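Local coordinates for protein aquaporin AqpM (PDB 2F2B) that forms a homotetrameric membrane channel that lets water cross rapidly in either direction under osmotic drive and also admits some glycerol, at residues N40-G45 / P139-W144; L148-G153 / N192-S197. All coordinates share one frame; numbering follows the deposited sequence.

Interaction 1. Residues N40-G45 / P139-W144; sequences NPFNIG and PGISYW
P41 and P139 meet where two loops on the predicted extracellular side of the aquaporin fold come together, the one between helix 4-33 and helix 52-73 and the one leading into helix 143-166. A type I beta turn from N40 to N43, closed by the bond from N43 N to N40 O (3.0 Å), shapes the first loop and sets P41 and F42 at its two corners. P41 takes part through its backbone: its O lies 3.4 Å from P139 CG, so that a carbonyl rests against the proline ring without a conventional donor.

F42 follows, the buried member of the contact. Its CG stands anti to the backbone N (chi1 -167°), which carries the ring out to the P139-I141 backbone although its CB starts off across that direction. The ring uses an edge, not a face: P139 O sits near the ring plane, 3.4 Å from F42 CD2, where the slightly positive ring hydrogens would suit a carbonyl oxygen. Farther along the same edge, F42 CE2 approaches I141 CG1 at 4.2 Å, an apolar touch. M31 of a second subunit packs on F42 and A122 of that subunit on I141, placing this part of the contact next to the tetramer interface.

I44 lies at the surface, where its side chain crosses that of P139 at about a right angle. No hydrogen bond joins 40-45 to 139-144. Of the summed buried surface of 196 Å², P139 gives the largest share, 82 Å², with F42 next; the contact is made by packing and by carbonyl oxygens lying against C-H groups. The branch of I44 that touches is the methyl I44 CG2, 3.9 Å from P139 CD.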
ATOM      1  N   ASN A  40     -19.119   2.216 -19.494  1.00 22.19           N
ATOM      2  CA  ASN A  40     -20.190   3.194 -19.327  1.00 21.39           C
ATOM      3  C   ASN A  40     -19.614   4.599 -19.118  1.00 21.81           C
ATOM      4  O   ASN A  40     -18.448   4.753 -18.752  1.00 21.42           O
ATOM      5  CB  ASN A  40     -21.114   2.810 -18.160  1.00 21.93           C
ATOM      6  CG  ASN A  40     -20.452   2.964 -16.807  1.00 23.47           C
ATOM      7  OD1 ASN A  40     -19.815   2.039 -16.300  1.00 24.96           O
ATOM      8  ND2 ASN A  40     -20.596   4.142 -16.216  1.00 22.24           N
ATOM      9  N   PRO A  41     -20.430   5.644 -19.352  1.00 21.54           N
ATOM     10  CA  PRO A  41     -20.060   7.058 -19.216  1.00 21.26           C
ATOM     11  C   PRO A  41     -19.431   7.504 -17.898  1.00 19.99           C
ATOM     12  O   PRO A  41     -18.615   8.424 -17.887  1.00 19.45           O
ATOM     13  CB  PRO A  41     -21.375   7.784 -19.492  1.00 22.99           C
ATOM     14  CG  PRO A  41     -22.035   6.885 -20.482  1.00 23.37           C
ATOM     15  CD  PRO A  41     -21.807   5.525 -19.864  1.00 23.07           C
ATOM     16  N   PHE A  42     -19.817   6.868 -16.796  1.00 18.17           N
ATOM     17  CA  PHE A  42     -19.289   7.227 -15.477  1.00 17.66           C
ATOM     18  C   PHE A  42     -17.785   6.945 -15.416  1.00 17.88           C
ATOM     19  O   PHE A  42     -17.044   7.620 -14.698  1.00 17.22           O
ATOM     20  CB  PHE A  42     -20.022   6.429 -14.393  1.00 16.86           C
ATOM     21  CG  PHE A  42     -19.795   6.938 -12.993  1.00 17.65           C
ATOM     22  CD1 PHE A  42     -19.408   6.064 -11.982  1.00 16.77           C
ATOM     23  CD2 PHE A  42     -20.007   8.278 -12.678  1.00 17.51           C
ATOM     24  CE1 PHE A  42     -19.236   6.514 -10.672  1.00 16.92           C
ATOM     25  CE2 PHE A  42     -19.838   8.740 -11.367  1.00 18.55           C
ATOM     26  CZ  PHE A  42     -19.452   7.855 -10.364  1.00 16.10           C
ATOM     27  N   ASN A  43     -17.349   5.943 -16.174  1.00 17.09           N
ATOM     28  CA  ASN A  43     -15.941   5.555 -16.253  1.00 17.23           C
ATOM     29  C   ASN A  43     -15.351   6.373 -17.409  1.00 18.40           C
ATOM     30  O   ASN A  43     -15.605   6.082 -18.579  1.00 19.01           O
ATOM     31  CB  ASN A  43     -15.849   4.042 -16.524  1.00 17.25           C
ATOM     32  CG  ASN A  43     -14.422   3.505 -16.469  1.00 16.16           C
ATOM     33  OD1 ASN A  43     -14.203   2.345 -16.107  1.00 18.82           O
ATOM     34  ND2 ASN A  43     -13.455   4.329 -16.845  1.00 14.65           N
ATOM     35  N   ILE A  44     -14.581   7.405 -17.075  1.00 18.01           N
ATOM     36  CA  ILE A  44     -13.994   8.288 -18.085  1.00 19.35           C
ATOM     37  C   ILE A  44     -12.613   7.888 -18.590  1.00 19.29           C
ATOM     38  O   ILE A  44     -12.041   8.568 -19.443  1.00 19.40           O
ATOM     39  CB  ILE A  44     -13.884   9.738 -17.564  1.00 20.17           C
ATOM     40  CG1 ILE A  44     -12.821   9.815 -16.461  1.00 21.70           C
ATOM     41  CG2 ILE A  44     -15.230  10.203 -17.030  1.00 21.59           C
ATOM     42  CD1 ILE A  44     -12.464  11.226 -16.053  1.00 23.98           C
ATOM     43  N   GLY A  45     -12.076   6.793 -18.071  1.00 17.89           N
ATOM     44  CA  GLY A  45     -10.754   6.366 -18.489  1.00 18.46           C
ATOM     45  C   GLY A  45      -9.958   5.930 -17.279  1.00 17.40           C
ATOM     46  O   GLY A  45      -9.135   5.020 -17.357  1.00 17.61           O
ATOM     47  N   PRO A 139     -19.341  12.481 -14.532  1.00 17.83           N
ATOM     48  CA  PRO A 139     -20.634  12.347 -15.215  1.00 19.10           C
ATOM     49  C   PRO A 139     -21.807  11.992 -14.306  1.00 19.67           C
ATOM     50  O   PRO A 139     -21.759  11.015 -13.558  1.00 20.35           O
ATOM     51  CB  PRO A 139     -20.358  11.272 -16.264  1.00 18.95           C
ATOM     52  CG  PRO A 139     -18.918  11.528 -16.613  1.00 18.44           C
ATOM     53  CD  PRO A 139     -18.298  11.717 -15.243  1.00 17.52           C
ATOM     54  N   GLY A 140     -22.864  12.797 -14.376  1.00 19.96           N
ATOM     55  CA  GLY A 140     -24.041  12.546 -13.561  1.00 19.62           C
ATOM     56  C   GLY A 140     -23.988  13.151 -12.170  1.00 19.86           C
ATOM     57  O   GLY A 140     -24.986  13.147 -11.451  1.00 20.12           O
ATOM     58  N   ILE A 141     -22.830  13.677 -11.783  1.00 17.72           N
ATOM     59  CA  ILE A 141     -22.678  14.277 -10.461  1.00 17.38           C
ATOM     60  C   ILE A 141     -22.950  15.780 -10.524  1.00 16.71           C
ATOM     61  O   ILE A 141     -22.316  16.503 -11.290  1.00 16.77           O
ATOM     62  CB  ILE A 141     -21.249  14.035  -9.907  1.00 15.84           C
ATOM     63  CG1 ILE A 141     -20.963  12.527  -9.841  1.00 16.34           C
ATOM     64  CG2 ILE A 141     -21.097  14.691  -8.543  1.00 16.04           C
ATOM     65  CD1 ILE A 141     -21.921  11.729  -8.957  1.00 15.98           C
ATOM     66  N   SER A 142     -23.893  16.247  -9.710  1.00 17.58           N
ATOM     67  CA  SER A 142     -24.250  17.664  -9.699  1.00 19.05           C
ATOM     68  C   SER A 142     -23.300  18.513  -8.863  1.00 19.93           C
ATOM     69  O   SER A 142     -22.475  17.996  -8.107  1.00 19.10           O
ATOM     70  CB  SER A 142     -25.671  17.856  -9.167  1.00 19.95           C
ATOM     71  OG  SER A 142     -25.708  17.666  -7.764  1.00 20.17           O
ATOM     72  N   TYR A 143     -23.433  19.827  -9.009  1.00 19.16           N
ATOM     73  CA  TYR A 143     -22.613  20.783  -8.283  1.00 19.77           C
ATOM     74  C   TYR A 143     -22.678  20.555  -6.776  1.00 19.55           C
ATOM     75  O   TYR A 143     -21.649  20.545  -6.101  1.00 18.80           O
ATOM     76  CB  TYR A 143     -23.069  22.210  -8.628  1.00 20.16           C
ATOM     77  CG  TYR A 143     -22.418  23.311  -7.818  1.00 20.17           C
ATOM     78  CD1 TYR A 143     -22.827  23.584  -6.511  1.00 20.90           C
ATOM     79  CD2 TYR A 143     -21.390  24.082  -8.358  1.00 19.85           C
ATOM     80  CE1 TYR A 143     -22.226  24.596  -5.763  1.00 21.17           C
ATOM     81  CE2 TYR A 143     -20.784  25.092  -7.621  1.00 21.15           C
ATOM     82  CZ  TYR A 143     -21.205  25.344  -6.325  1.00 20.87           C
ATOM     83  OH  TYR A 143     -20.598  26.336  -5.594  1.00 23.48           O
ATOM     84  N   TRP A 144     -23.884  20.367  -6.249  1.00 17.92           N
ATOM     85  CA  TRP A 144     -24.045  20.163  -4.815  1.00 18.96           C
ATOM     86  C   TRP A 144     -23.569  18.799  -4.333  1.00 17.14           C
ATOM     87  O   TRP A 144     -23.121  18.670  -3.196  1.00 16.33           O
ATOM     88  CB  TRP A 144     -25.500  20.409  -4.402  1.00 22.76           C
ATOM     89  CG  TRP A 144     -25.868  21.859  -4.507  1.00 26.96           C
ATOM     90  CD1 TRP A 144     -26.709  22.430  -5.418  1.00 30.12           C
ATOM     91  CD2 TRP A 144     -25.348  22.934  -3.714  1.00 29.26           C
ATOM     92  NE1 TRP A 144     -26.740  23.795  -5.247  1.00 31.37           N
ATOM     93  CE2 TRP A 144     -25.914  24.131  -4.207  1.00 31.10           C
ATOM     94  CE3 TRP A 144     -24.452  23.002  -2.636  1.00 29.86           C
ATOM     95  CZ2 TRP A 144     -25.616  25.384  -3.659  1.00 31.73           C
ATOM     96  CZ3 TRP A 144     -24.155  24.249  -2.090  1.00 31.23           C
ATOM     97  CH2 TRP A 144     -24.738  25.424  -2.604  1.00 32.10           C
TER

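Interaction 2. Residues L148-G153 / N192-S197; sequences LAEVVG and NISGSS
E150 and S194 form a hydrogen bond, S194 OG donating to E150 OE1 at 2.8 Å, where helix 143-166 of the aquaporin fold faces the chain entering the second NPA loop. The same oxygen takes a second bond from the backbone, S197 N to E150 OE1, with an N-H...O angle of 149°. The two donors use different sides of the acceptor: S197 N comes to the syn lone pair, while S194 OG approaches on the anti side, 28° out of the carboxylate plane. E150 OE2 is bonded in turn by the backbone N of L198, so both carboxylate oxygens of this buried side chain have donors and its rotation is fixed. Such a set of N-H and O-H donors is consistent with a charged carboxylate.

S194 OG also accepts from S196 N at 3.2 Å, making an ST turn. Its hydroxyl, placed between the backbone N and the carbonyl carbon, thus relays E150 to the bend beyond helix 175-194. At that bend G195 has a positive phi, and the chain turns from the helix toward S197. S197 OG is bonded to T203 OG1 and to the backbone N of N199, the asparagine of the second NPA motif. The bonds of E150 to S197 N and L198 N, just ahead of that motif, are consistent with E150 steadying the start of the pore-forming loop.

Outward from the polar cluster, the E150 chain turns at its second torsion (-68°), bringing the carboxylate across to the loop, and I224, Y225 and P229 of helix 224-243 pack on it. A149 points at the other segment on the preceding position of its helix. A149 CB lies 3.9 Å from S194 OG and, on the apolar border, reaches I193 CG2 at 4.1 Å.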
ATOM      1  N   LEU A 148     -20.781  18.329  -1.474  1.00 13.91           N
ATOM      2  CA  LEU A 148     -20.937  17.483  -0.295  1.00 14.28           C
ATOM      3  C   LEU A 148     -19.760  16.519  -0.167  1.00 14.32           C
ATOM      4  O   LEU A 148     -19.267  16.278   0.931  1.00 14.31           O
ATOM      5  CB  LEU A 148     -22.258  16.702  -0.366  1.00 14.66           C
ATOM      6  CG  LEU A 148     -22.588  15.778   0.815  1.00 15.68           C
ATOM      7  CD1 LEU A 148     -22.613  16.568   2.114  1.00 16.51           C
ATOM      8  CD2 LEU A 148     -23.937  15.106   0.572  1.00 18.32           C
ATOM      9  N   ALA A 149     -19.305  15.976  -1.293  1.00 13.40           N
ATOM     10  CA  ALA A 149     -18.174  15.050  -1.287  1.00 13.75           C
ATOM     11  C   ALA A 149     -16.914  15.733  -0.758  1.00 13.58           C
ATOM     12  O   ALA A 149     -16.186  15.168   0.064  1.00 13.53           O
ATOM     13  CB  ALA A 149     -17.926  14.512  -2.698  1.00 12.66           C
ATOM     14  N   GLU A 150     -16.658  16.953  -1.222  1.00 12.50           N
ATOM     15  CA  GLU A 150     -15.480  17.692  -0.778  1.00 10.99           C
ATOM     16  C   GLU A 150     -15.561  18.036   0.712  1.00 11.23           C
ATOM     17  O   GLU A 150     -14.548  18.029   1.411  1.00 10.92           O
ATOM     18  CB  GLU A 150     -15.301  18.959  -1.620  1.00 13.44           C
ATOM     19  CG  GLU A 150     -14.912  18.664  -3.072  1.00 14.04           C
ATOM     20  CD  GLU A 150     -13.507  18.077  -3.208  1.00 15.85           C
ATOM     21  OE1 GLU A 150     -13.279  17.257  -4.130  1.00 15.17           O
ATOM     22  OE2 GLU A 150     -12.625  18.446  -2.402  1.00 16.27           O
ATOM     23  N   VAL A 151     -16.759  18.332   1.206  1.00  9.90           N
ATOM     24  CA  VAL A 151     -16.907  18.636   2.626  1.00 10.88           C
ATOM     25  C   VAL A 151     -16.583  17.406   3.479  1.00 11.10           C
ATOM     26  O   VAL A 151     -15.799  17.490   4.428  1.00 12.39           O
ATOM     27  CB  VAL A 151     -18.345  19.104   2.971  1.00 11.99           C
ATOM     28  CG1 VAL A 151     -18.510  19.208   4.494  1.00 12.19           C
ATOM     29  CG2 VAL A 151     -18.617  20.455   2.336  1.00 12.81           C
ATOM     30  N   VAL A 152     -17.185  16.266   3.144  1.00 10.04           N
ATOM     31  CA  VAL A 152     -16.955  15.040   3.912  1.00 11.22           C
ATOM     32  C   VAL A 152     -15.499  14.589   3.810  1.00  9.65           C
ATOM     33  O   VAL A 152     -14.877  14.223   4.810  1.00  9.61           O
ATOM     34  CB  VAL A 152     -17.888  13.897   3.436  1.00 11.54           C
ATOM     35  CG1 VAL A 152     -17.647  12.637   4.274  1.00 12.84           C
ATOM     36  CG2 VAL A 152     -19.347  14.336   3.560  1.00 12.36           C
ATOM     37  N   GLY A 153     -14.954  14.622   2.600  1.00 10.37           N
ATOM     38  CA  GLY A 153     -13.570  14.222   2.411  1.00 11.04           C
ATOM     39  C   GLY A 153     -12.592  15.099   3.176  1.00 11.16           C
ATOM     40  O   GLY A 153     -11.686  14.597   3.839  1.00  9.74           O
ATOM     41  N   ASN A 192     -13.808   9.353  -8.232  1.00 11.72           N
ATOM     42  CA  ASN A 192     -14.755   9.267  -9.340  1.00 12.40           C
ATOM     43  C   ASN A 192     -16.064  10.016  -9.101  1.00 13.91           C
ATOM     44  O   ASN A 192     -17.024   9.862  -9.863  1.00 13.57           O
ATOM     45  CB  ASN A 192     -15.053   7.802  -9.666  1.00 10.66           C
ATOM     46  CG  ASN A 192     -15.153   7.549 -11.162  1.00 12.72           C
ATOM     47  OD1 ASN A 192     -14.186   7.137 -11.797  1.00 13.25           O
ATOM     48  ND2 ASN A 192     -16.323   7.814 -11.734  1.00 12.38           N
ATOM     49  N   ILE A 193     -16.109  10.821  -8.046  1.00 12.47           N
ATOM     50  CA  ILE A 193     -17.301  11.610  -7.759  1.00 13.99           C
ATOM     51  C   ILE A 193     -17.001  13.089  -8.001  1.00 14.34           C
ATOM     52  O   ILE A 193     -17.603  13.714  -8.876  1.00 13.51           O
ATOM     53  CB  ILE A 193     -17.793  11.395  -6.304  1.00 15.35           C
ATOM     54  CG1 ILE A 193     -18.246   9.939  -6.131  1.00 17.94           C
ATOM     55  CG2 ILE A 193     -18.956  12.331  -5.995  1.00 16.10           C
ATOM     56  CD1 ILE A 193     -18.726   9.597  -4.735  1.00 21.19           C
ATOM     57  N   SER A 194     -16.045  13.639  -7.254  1.00 13.03           N
ATOM     58  CA  SER A 194     -15.684  15.052  -7.387  1.00 12.67           C
ATOM     59  C   SER A 194     -14.232  15.264  -7.801  1.00 13.12           C
ATOM     60  O   SER A 194     -13.801  16.397  -8.011  1.00 13.76           O
ATOM     61  CB  SER A 194     -15.891  15.761  -6.054  1.00 13.54           C
ATOM     62  OG  SER A 194     -14.967  15.259  -5.100  1.00 15.22           O
ATOM     63  N   GLY A 195     -13.475  14.178  -7.899  1.00 12.82           N
ATOM     64  CA  GLY A 195     -12.068  14.297  -8.233  1.00 12.29           C
ATOM     65  C   GLY A 195     -11.279  14.281  -6.934  1.00 11.65           C
ATOM     66  O   GLY A 195     -10.055  14.166  -6.936  1.00 12.39           O
ATOM     67  N   SER A 196     -11.999  14.408  -5.820  1.00 11.15           N
ATOM     68  CA  SER A 196     -11.415  14.391  -4.474  1.00 11.70           C
ATOM     69  C   SER A 196     -10.230  15.334  -4.294  1.00 11.41           C
ATOM     70  O   SER A 196      -9.112  14.902  -3.997  1.00 10.76           O
ATOM     71  CB  SER A 196     -10.995  12.964  -4.103  1.00 11.20           C
ATOM     72  OG  SER A 196     -10.514  12.909  -2.768  1.00 11.17           O
ATOM     73  N   SER A 197     -10.484  16.627  -4.465  1.00 10.28           N
ATOM     74  CA  SER A 197      -9.452  17.651  -4.319  1.00 11.07           C
ATOM     75  C   SER A 197      -9.007  17.866  -2.874  1.00 11.08           C
ATOM     76  O   SER A 197      -7.818  17.761  -2.564  1.00 11.39           O
ATOM     77  CB  SER A 197      -9.959  18.982  -4.874  1.00 12.04           C
ATOM     78  OG  SER A 197      -9.139  20.043  -4.418  1.00 13.10           O
TER

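Along the chain, the second segment of interaction 1 ends at W144, four residues before interaction 2 begins at L148, and the centres of the two contacts lie about 13 Å apart. Helix 143-166 is common to both: interaction 1 uses the loop running into its start, interaction 2 its next turns. They also touch directly, through a probable hydrogen bond from N192 ND2 to F42 O (3.1 Å) and through I141 CG2 packed against I193 O (3.6 Å). The centre of interaction 1 lies about 20 Å, and that of interaction 2 about 10 Å, from the chain centre. The two contacts are thus joined from the surface inward, and both border a second subunit of the tetramer.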